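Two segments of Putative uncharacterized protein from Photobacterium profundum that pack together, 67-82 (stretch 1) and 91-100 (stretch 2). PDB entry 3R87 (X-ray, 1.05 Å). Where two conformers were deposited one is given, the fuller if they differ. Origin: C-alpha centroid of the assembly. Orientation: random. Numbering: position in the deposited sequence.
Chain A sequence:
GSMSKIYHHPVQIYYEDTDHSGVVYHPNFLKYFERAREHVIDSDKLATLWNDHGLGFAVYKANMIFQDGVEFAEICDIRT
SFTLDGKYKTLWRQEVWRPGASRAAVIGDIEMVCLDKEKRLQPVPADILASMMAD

Stretch 1 (67-82) QDGVEFAEICDIRTSF
Stretch 2, residues 91-100: LWRQEVWRPG

Val96 (chi1 t) centres the apolar face: its CG2 lies 3.8 Å from Ile78 CD1 (Ile78 m, m), and its CG1 lies 4.0 Å from Cys76 CB and 4.3 Å from Val70 CG2. Farther along this face, Phe82 CB (chi1 p) sits over the six-membered ring of Trp92 (chi1 m, chi2 85°), 3.9 Å from its centroid, while the two rings meet obliquely at 56°. Between these clusters, Gln94 NE2 donates to Thr80 OG1 at 3.0 Å.

The frame is antiparallel: strands 75-82 and 91-97, extended near phi/psi -115/130, run at 166°. Asp77 pairs with Trp97, Arg79 with Glu95 and Ser81 with Arg93 through reciprocal N-to-O hydrogen bonds; Arg79 N to Glu95 O is 2.8 Å, Trp97 N to Asp77 O 2.9 Å. Non-hydrogen-bonded pairs alternate, CA atoms of Ile78 and Val96 being 4.7 Å apart.

On the opposite face, Arg79 (m, t, t) lays its guanidinium flat on Trp97 (chi1 m, chi2 70°), planes at 15° and centres 4.0 Å apart, a cation-pi geometry. Asp77 OD2 holds Arg79 NE at 2.8 Å.

At the polar edge, beyond the strands, Arg98 (m, t, p) bridges Glu74 (m, t) through NH2 to OE1, 2.8 Å, and NE to OE2, 2.9 Å; its NH1 reaches Asp68 OD2 at 2.8 Å. A type II turn, Glu71 to Glu74, precedes strand 75-82.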

ATOM      1  N   GLN A  67       6.366  -0.808  19.826  1.00 10.76           N
ATOM      2  CA  GLN A  67       7.079  -0.209  20.941  1.00 12.74           C
ATOM      3  C   GLN A  67       7.868   1.055  20.617  1.00 10.62           C
ATOM      4  O   GLN A  67       8.179   1.807  21.518  1.00 14.55           O
ATOM      5  CB  GLN A  67       8.189  -1.296  21.530  1.00 13.56           C
ATOM      6  CG  GLN A  67       7.517  -2.504  21.944  1.00 18.50           C
ATOM      7  CD  GLN A  67       8.365  -3.446  22.741  1.00 18.15           C
ATOM      8  OE1 GLN A  67       9.576  -3.792  22.433  1.00 16.20           O
ATOM      9  NE2 GLN A  67       7.716  -3.972  23.757  1.00 19.65           N
ATOM     10  N   ASP A  68       8.252   1.239  19.364  1.00 10.26           N
ATOM     11  CA  ASP A  68       9.024   2.417  18.982  1.00 10.13           C
ATOM     12  C   ASP A  68       8.714   2.744  17.537  1.00 10.02           C
ATOM     13  O   ASP A  68       8.467   1.854  16.738  1.00 13.02           O
ATOM     14  CB  ASP A  68      10.548   2.142  19.095  1.00 10.94           C
ATOM     15  CG  ASP A  68      11.333   3.378  19.126  0.80 11.18           C
ATOM     16  OD1 ASP A  68      10.801   4.516  19.372  0.80 13.82           O
ATOM     17  OD2 ASP A  68      12.548   3.269  18.877  0.80 12.40           O
ATOM     18  N   GLY A  69       8.802   4.006  17.184  1.00  9.73           N
ATOM     19  CA  GLY A  69       8.617   4.455  15.826  1.00  9.61           C
ATOM     20  C   GLY A  69       9.857   4.213  14.985  1.00  9.26           C
ATOM     21  O   GLY A  69      11.003   4.395  15.435  1.00 11.93           O
ATOM     22  N   VAL A  70       9.690   3.797  13.755  1.00  8.22           N
ATOM     23  CA  VAL A  70      10.750   3.547  12.811  1.00  8.33           C
ATOM     24  C   VAL A  70      10.756   4.704  11.800  1.00  8.18           C
ATOM     25  O   VAL A  70       9.706   5.173  11.365  1.00  8.57           O
ATOM     26  CB  VAL A  70      10.550   2.200  12.147  1.00  8.47           C
ATOM     27  CG1 VAL A  70      11.557   1.927  11.070  1.00 10.20           C
ATOM     28  CG2 VAL A  70      10.539   1.031  13.189  1.00  9.68           C
ATOM     29  N   GLU A  71      11.950   5.155  11.402  1.00  9.08           N
ATOM     30  CA  GLU A  71      12.090   6.360  10.617  1.00  9.32           C
ATOM     31  C   GLU A  71      12.573   6.125   9.194  1.00  8.18           C
ATOM     32  O   GLU A  71      13.215   5.128   8.856  1.00  8.71           O
ATOM     33  CB  GLU A  71      13.035   7.330  11.319  1.00 12.77           C
ATOM     34  CG  GLU A  71      12.433   7.767  12.653  1.00 16.33           C
ATOM     35  CD  GLU A  71      13.310   8.611  13.488  1.00 24.40           C
ATOM     36  OE1 GLU A  71      14.312   9.109  13.029  1.00 28.09           O
ATOM     37  OE2 GLU A  71      13.036   8.710  14.700  1.00 29.79           O
ATOM     38  N   PHE A  72      12.247   7.093   8.333  1.00  9.05           N
ATOM     39  CA  PHE A  72      12.700   7.120   6.948  1.00  8.63           C
ATOM     40  C   PHE A  72      14.187   6.874   6.830  1.00  8.11           C
ATOM     41  O   PHE A  72      14.991   7.459   7.586  1.00  9.14           O
ATOM     42  CB  PHE A  72      12.358   8.488   6.344  1.00  8.97           C
ATOM     43  CG  PHE A  72      12.886   8.656   4.955  1.00  9.10           C
ATOM     44  CD1 PHE A  72      12.451   7.871   3.905  1.00  9.09           C
ATOM     45  CD2 PHE A  72      13.831   9.643   4.700  1.00 10.55           C
ATOM     46  CE1 PHE A  72      12.964   8.021   2.617  1.00  9.90           C
ATOM     47  CE2 PHE A  72      14.341   9.780   3.393  1.00 11.96           C
ATOM     48  CZ  PHE A  72      13.911   8.998   2.379  1.00 11.25           C
ATOM     49  N   ALA A  73      14.535   6.055   5.853  1.00  8.12           N
ATOM     50  CA  ALA A  73      15.917   5.767   5.419  1.00  9.00           C
ATOM     51  C   ALA A  73      16.641   4.831   6.368  1.00  9.01           C
ATOM     52  O   ALA A  73      17.780   4.469   6.090  1.00 11.11           O
ATOM     53  CB  ALA A  73      16.713   7.052   5.138  1.00 10.51           C
ATOM     54  N   GLU A  74      16.030   4.377   7.451  1.00  8.76           N
ATOM     55  CA  GLU A  74      16.600   3.316   8.254  1.00  8.94           C
ATOM     56  C   GLU A  74      16.586   2.007   7.481  1.00  8.63           C
ATOM     57  O   GLU A  74      15.604   1.709   6.777  1.00  9.94           O
ATOM     58  CB  GLU A  74      15.899   3.190   9.596  1.00  9.66           C
ATOM     59  CG  GLU A  74      16.153   4.418  10.441  1.00 10.81           C
ATOM     60  CD  GLU A  74      15.535   4.456  11.812  1.00 11.35           C
ATOM     61  OE1 GLU A  74      15.955   5.391  12.573  1.00 14.48           O
ATOM     62  OE2 GLU A  74      14.564   3.748  12.118  1.00 11.12           O
ATOM     63  N   ILE A  75      17.625   1.201   7.677  1.00  8.70           N
ATOM     64  CA  ILE A  75      17.630  -0.168   7.260  1.00  9.22           C
ATOM     65  C   ILE A  75      17.447  -0.993   8.522  1.00  9.12           C
ATOM     66  O   ILE A  75      18.343  -1.087   9.356  1.00 11.54           O
ATOM     67  CB  ILE A  75      18.862  -0.585   6.464  1.00 10.46           C
ATOM     68  CG1 ILE A  75      18.995   0.311   5.195  1.00 12.17           C
ATOM     69  CG2 ILE A  75      18.707  -2.070   6.072  1.00 14.36           C
ATOM     70  CD1 ILE A  75      20.291   0.032   4.431  1.00 16.51           C
ATOM     71  N   CYS A  76      16.256  -1.528   8.692  1.00  9.10           N
ATOM     72  CA  CYS A  76      15.932  -2.345   9.855  0.90  9.02           C
ATOM     73  C   CYS A  76      16.234  -3.783   9.570  1.00  8.84           C
ATOM     74  O   CYS A  76      16.396  -4.220   8.424  1.00 11.43           O
ATOM     75  CB  CYS A  76      14.457  -2.206  10.147  0.90 11.02           C
ATOM     76  SG  CYS A  76      14.010  -0.568  10.751  0.90 13.57           S
ATOM     77  N   ASP A  77      16.397  -4.556  10.649  1.00  8.82           N
ATOM     78  CA  ASP A  77      16.547  -6.006  10.563  1.00  8.50           C
ATOM     79  C   ASP A  77      15.262  -6.649  11.023  1.00  8.34           C
ATOM     80  O   ASP A  77      14.821  -6.419  12.153  1.00 10.11           O
ATOM     81  CB  ASP A  77      17.708  -6.450  11.451  1.00  9.57           C
ATOM     82  CG  ASP A  77      18.115  -7.893  11.273  1.00  9.85           C
ATOM     83  OD1 ASP A  77      17.714  -8.547  10.315  1.00 12.02           O
ATOM     84  OD2 ASP A  77      18.882  -8.367  12.149  1.00 11.27           O
ATOM     85  N   ILE A  78      14.644  -7.445  10.156  1.00  7.89           N
ATOM     86  CA  ILE A  78      13.517  -8.275  10.551  1.00  7.99           C
ATOM     87  C   ILE A  78      14.102  -9.607  11.027  1.00  7.58           C
ATOM     88  O   ILE A  78      14.809 -10.263  10.273  1.00  9.32           O
ATOM     89  CB  ILE A  78      12.511  -8.507   9.413  1.00  8.94           C
ATOM     90  CG1 ILE A  78      12.150  -7.242   8.676  1.00 10.44           C
ATOM     91  CG2 ILE A  78      11.346  -9.293   9.942  1.00  9.62           C
ATOM     92  CD1 ILE A  78      11.509  -6.258   9.551  1.00 12.93           C
ATOM     93  N   ARG A  79      13.803  -9.964  12.264  1.00  7.52           N
ATOM     94  CA  ARG A  79      14.393 -11.155  12.903  1.00  7.84           C
ATOM     95  C   ARG A  79      13.277 -12.131  13.159  1.00  8.17           C
ATOM     96  O   ARG A  79      12.308 -11.805  13.889  1.00  8.57           O
ATOM     97  CB  ARG A  79      15.099 -10.729  14.174  1.00  8.50           C
ATOM     98  CG  ARG A  79      16.232  -9.774  13.907  1.00  8.85           C
ATOM     99  CD  ARG A  79      17.050  -9.459  15.137  1.00  9.33           C
ATOM    100  NE  ARG A  79      18.105  -8.534  14.818  1.00  9.47           N
ATOM    101  CZ  ARG A  79      18.875  -7.955  15.732  1.00  9.13           C
ATOM    102  NH1 ARG A  79      18.649  -8.219  17.042  1.00  9.96           N
ATOM    103  NH2 ARG A  79      19.805  -7.110  15.360  1.00 10.85           N
ATOM    104  N   THR A  80      13.392 -13.333  12.611  1.00  8.07           N
ATOM    105  CA  THR A  80      12.302 -14.289  12.566  1.00  8.40           C
ATOM    106  C   THR A  80      12.745 -15.650  13.077  1.00  8.69           C
ATOM    107  O   THR A  80      13.802 -16.142  12.678  1.00  9.62           O
ATOM    108  CB  THR A  80      11.840 -14.461  11.099  1.00  8.93           C
ATOM    109  OG1 THR A  80      11.345 -13.209  10.618  1.00  9.00           O
ATOM    110  CG2 THR A  80      10.755 -15.497  10.918  1.00 10.53           C
ATOM    111  N   SER A  81      11.922 -16.287  13.876  1.00  9.62           N
ATOM    112  CA  SER A  81      12.065 -17.691  14.177  0.75  9.92           C
ATOM    113  C   SER A  81      10.714 -18.374  14.051  1.00 10.25           C
ATOM    114  O   SER A  81       9.667 -17.713  14.050  1.00 10.84           O
ATOM    115  CB  SER A  81      12.666 -17.931  15.576  0.75 11.45           C
ATOM    116  OG  SER A  81      11.777 -17.439  16.531  0.75 12.16           O
ATOM    117  N   PHE A  82      10.706 -19.695  13.919  1.00 11.86           N
ATOM    118  CA  PHE A  82       9.488 -20.484  13.809  1.00 12.23           C
ATOM    119  C   PHE A  82       9.544 -21.677  14.663  1.00 13.42           C
ATOM    120  O   PHE A  82      10.629 -22.209  14.994  1.00 14.40           O
ATOM    121  CB  PHE A  82       9.138 -20.913  12.326  1.00 14.62           C
ATOM    122  CG  PHE A  82      10.115 -21.851  11.733  1.00 15.83           C
ATOM    123  CD1 PHE A  82      11.246 -21.436  10.964  1.00 15.27           C
ATOM    124  CD2 PHE A  82       9.933 -23.247  11.923  1.00 18.39           C
ATOM    125  CE1 PHE A  82      12.136 -22.341  10.433  1.00 17.34           C
ATOM    126  CE2 PHE A  82      10.884 -24.120  11.400  1.00 20.10           C
ATOM    127  CZ  PHE A  82      11.987 -23.673  10.607  1.00 19.83           C
ATOM    128  N   LEU A  91       4.029 -21.486  14.166  1.00 14.60           N
ATOM    129  CA  LEU A  91       4.130 -20.315  14.958  1.00 13.24           C
ATOM    130  C   LEU A  91       5.376 -19.541  14.611  1.00 12.57           C
ATOM    131  O   LEU A  91       6.466 -20.146  14.528  1.00 16.95           O
ATOM    132  CB  LEU A  91       4.145 -20.702  16.468  1.00 15.25           C
ATOM    133  CG  LEU A  91       3.128 -21.701  16.841  1.00 19.57           C
ATOM    134  CD1 LEU A  91       3.310 -22.052  18.315  1.00 24.37           C
ATOM    135  CD2 LEU A  91       1.709 -21.156  16.507  1.00 22.17           C
ATOM    136  N   TRP A  92       5.260 -18.267  14.397  1.00 10.40           N
ATOM    137  CA  TRP A  92       6.363 -17.407  14.037  1.00 10.41           C
ATOM    138  C   TRP A  92       6.520 -16.335  15.086  1.00  9.92           C
ATOM    139  O   TRP A  92       5.523 -15.719  15.519  1.00 12.74           O
ATOM    140  CB  TRP A  92       6.136 -16.781  12.677  1.00 10.74           C
ATOM    141  CG  TRP A  92       5.938 -17.726  11.546  1.00 10.50           C
ATOM    142  CD1 TRP A  92       4.791 -18.329  11.146  1.00 12.27           C
ATOM    143  CD2 TRP A  92       6.945 -18.163  10.608  1.00 10.81           C
ATOM    144  NE1 TRP A  92       5.033 -19.096  10.042  1.00 13.07           N
ATOM    145  CE2 TRP A  92       6.336 -19.013   9.672  1.00 12.42           C
ATOM    146  CE3 TRP A  92       8.310 -17.846  10.433  1.00 10.45           C
ATOM    147  CZ2 TRP A  92       7.030 -19.569   8.573  1.00 13.80           C
ATOM    148  CZ3 TRP A  92       8.994 -18.393   9.369  1.00 11.82           C
ATOM    149  CH2 TRP A  92       8.367 -19.261   8.486  1.00 13.19           C
ATOM    150  N   ARG A  93       7.751 -16.060  15.505  1.00  8.96           N
ATOM    151  CA  ARG A  93       8.102 -14.906  16.289  1.00  8.72           C
ATOM    152  C   ARG A  93       8.869 -13.978  15.369  1.00  7.91           C
ATOM    153  O   ARG A  93       9.898 -14.394  14.816  1.00  8.80           O
ATOM    154  CB  ARG A  93       8.949 -15.295  17.508  1.00 10.47           C
ATOM    155  CG  ARG A  93       9.476 -14.110  18.281  1.00 11.19           C
ATOM    156  CD  ARG A  93       8.375 -13.390  19.000  1.00 13.24           C
ATOM    157  NE  ARG A  93       8.912 -12.399  19.914  1.00 13.20           N
ATOM    158  CZ  ARG A  93       8.374 -12.113  21.089  1.00 12.98           C
ATOM    159  NH1 ARG A  93       7.155 -12.571  21.465  1.00 14.29           N
ATOM    160  NH2 ARG A  93       9.032 -11.256  21.846  1.00 15.17           N
ATOM    161  N   GLN A  94       8.428 -12.734  15.202  1.00  7.73           N
ATOM    162  CA  GLN A  94       9.048 -11.823  14.290  1.00  7.66           C
ATOM    163  C   GLN A  94       9.232 -10.490  14.948  1.00  7.40           C
ATOM    164  O   GLN A  94       8.331 -10.008  15.672  1.00  8.27           O
ATOM    165  CB  GLN A  94       8.279 -11.704  12.964  1.00  8.26           C
ATOM    166  CG  GLN A  94       8.057 -13.069  12.335  1.00  8.98           C
ATOM    167  CD  GLN A  94       7.549 -12.973  10.925  1.00  7.95           C
ATOM    168  OE1 GLN A  94       6.332 -13.076  10.697  1.00  8.73           O
ATOM    169  NE2 GLN A  94       8.442 -12.720   9.982  1.00  8.26           N
ATOM    170  N   GLU A  95      10.373  -9.842  14.737  1.00  7.36           N
ATOM    171  CA  GLU A  95      10.681  -8.606  15.386  1.00  7.73           C
ATOM    172  C   GLU A  95      11.367  -7.652  14.433  1.00  7.53           C
ATOM    173  O   GLU A  95      12.211  -8.060  13.640  1.00  8.55           O
ATOM    174  CB  GLU A  95      11.606  -8.816  16.606  1.00  8.10           C
ATOM    175  CG  GLU A  95      10.963  -9.773  17.628  1.00  9.80           C
ATOM    176  CD  GLU A  95      11.764 -10.006  18.866  1.00 10.00           C
ATOM    177  OE1 GLU A  95      12.912  -9.485  18.979  1.00 10.96           O
ATOM    178  OE2 GLU A  95      11.253 -10.733  19.760  1.00 11.62           O
ATOM    179  N   VAL A  96      11.014  -6.368  14.510  1.00  7.52           N
ATOM    180  CA  VAL A  96      11.726  -5.320  13.769  1.00  7.70           C
ATOM    181  C   VAL A  96      12.713  -4.658  14.687  1.00  7.91           C
ATOM    182  O   VAL A  96      12.330  -4.134  15.744  1.00  9.16           O
ATOM    183  CB  VAL A  96      10.710  -4.226  13.301  1.00  8.82           C
ATOM    184  CG1 VAL A  96      11.465  -3.114  12.597  1.00 10.61           C
ATOM    185  CG2 VAL A  96       9.589  -4.800  12.490  1.00 10.17           C
ATOM    186  N   TRP A  97      13.995  -4.649  14.275  1.00  8.03           N
ATOM    187  CA  TRP A  97      15.043  -4.001  15.073  1.00  8.76           C
ATOM    188  C   TRP A  97      15.615  -2.824  14.260  1.00  8.77           C
ATOM    189  O   TRP A  97      16.160  -3.014  13.143  1.00  9.48           O
ATOM    190  CB  TRP A  97      16.167  -5.023  15.367  1.00  9.27           C
ATOM    191  CG  TRP A  97      15.746  -5.968  16.456  1.00  8.94           C
ATOM    192  CD1 TRP A  97      14.793  -6.943  16.392  1.00  9.08           C
ATOM    193  CD2 TRP A  97      16.250  -6.010  17.787  1.00  8.53           C
ATOM    194  NE1 TRP A  97      14.695  -7.592  17.603  1.00  9.31           N
ATOM    195  CE2 TRP A  97      15.579  -7.015  18.470  1.00  8.76           C
ATOM    196  CE3 TRP A  97      17.232  -5.245  18.474  1.00  9.28           C
ATOM    197  CZ2 TRP A  97      15.845  -7.337  19.812  1.00  9.59           C
ATOM    198  CZ3 TRP A  97      17.509  -5.571  19.775  1.00 10.09           C
ATOM    199  CH2 TRP A  97      16.835  -6.598  20.432  1.00 10.02           C
ATOM    200  N   ARG A  98      15.535  -1.642  14.835  1.00  8.94           N
ATOM    201  CA  ARG A  98      16.156  -0.449  14.269  1.00  9.09           C
ATOM    202  C   ARG A  98      17.659  -0.536  14.397  1.00  9.12           C
ATOM    203  O   ARG A  98      18.189  -1.243  15.310  1.00  9.67           O
ATOM    204  CB  ARG A  98      15.665   0.809  14.931  1.00  9.28           C
ATOM    205  CG  ARG A  98      14.148   1.056  14.714  1.00  9.96           C
ATOM    206  CD  ARG A  98      13.641   2.231  15.463  1.00 10.44           C
ATOM    207  NE  ARG A  98      14.191   3.494  14.951  1.00 10.26           N
ATOM    208  CZ  ARG A  98      14.303   4.645  15.642  1.00 11.89           C
ATOM    209  NH1 ARG A  98      13.929   4.731  16.936  1.00 13.87           N
ATOM    210  NH2 ARG A  98      14.800   5.725  15.068  1.00 14.89           N
ATOM    211  N   PRO A  99      18.426   0.151  13.565  1.00 10.32           N
ATOM    212  CA  PRO A  99      19.910   0.036  13.628  1.00 11.54           C
ATOM    213  C   PRO A  99      20.450   0.411  14.971  1.00 11.06           C
ATOM    214  O   PRO A  99      20.189   1.473  15.517  1.00 12.91           O
ATOM    215  CB  PRO A  99      20.356   1.034  12.561  1.00 14.79           C
ATOM    216  CG  PRO A  99      19.218   1.400  11.793  1.00 15.22           C
ATOM    217  CD  PRO A  99      17.975   0.998  12.458  1.00 11.93           C
ATOM    218  N   GLY A 100      21.236  -0.510  15.562  1.00 11.06           N
ATOM    219  CA  GLY A 100      21.863  -0.258  16.857  1.00 11.87           C
ATOM    220  C   GLY A 100      20.943  -0.345  18.073  1.00 10.10           C
ATOM    221  O   GLY A 100      21.418  -0.103  19.193  1.00 10.97           O
TER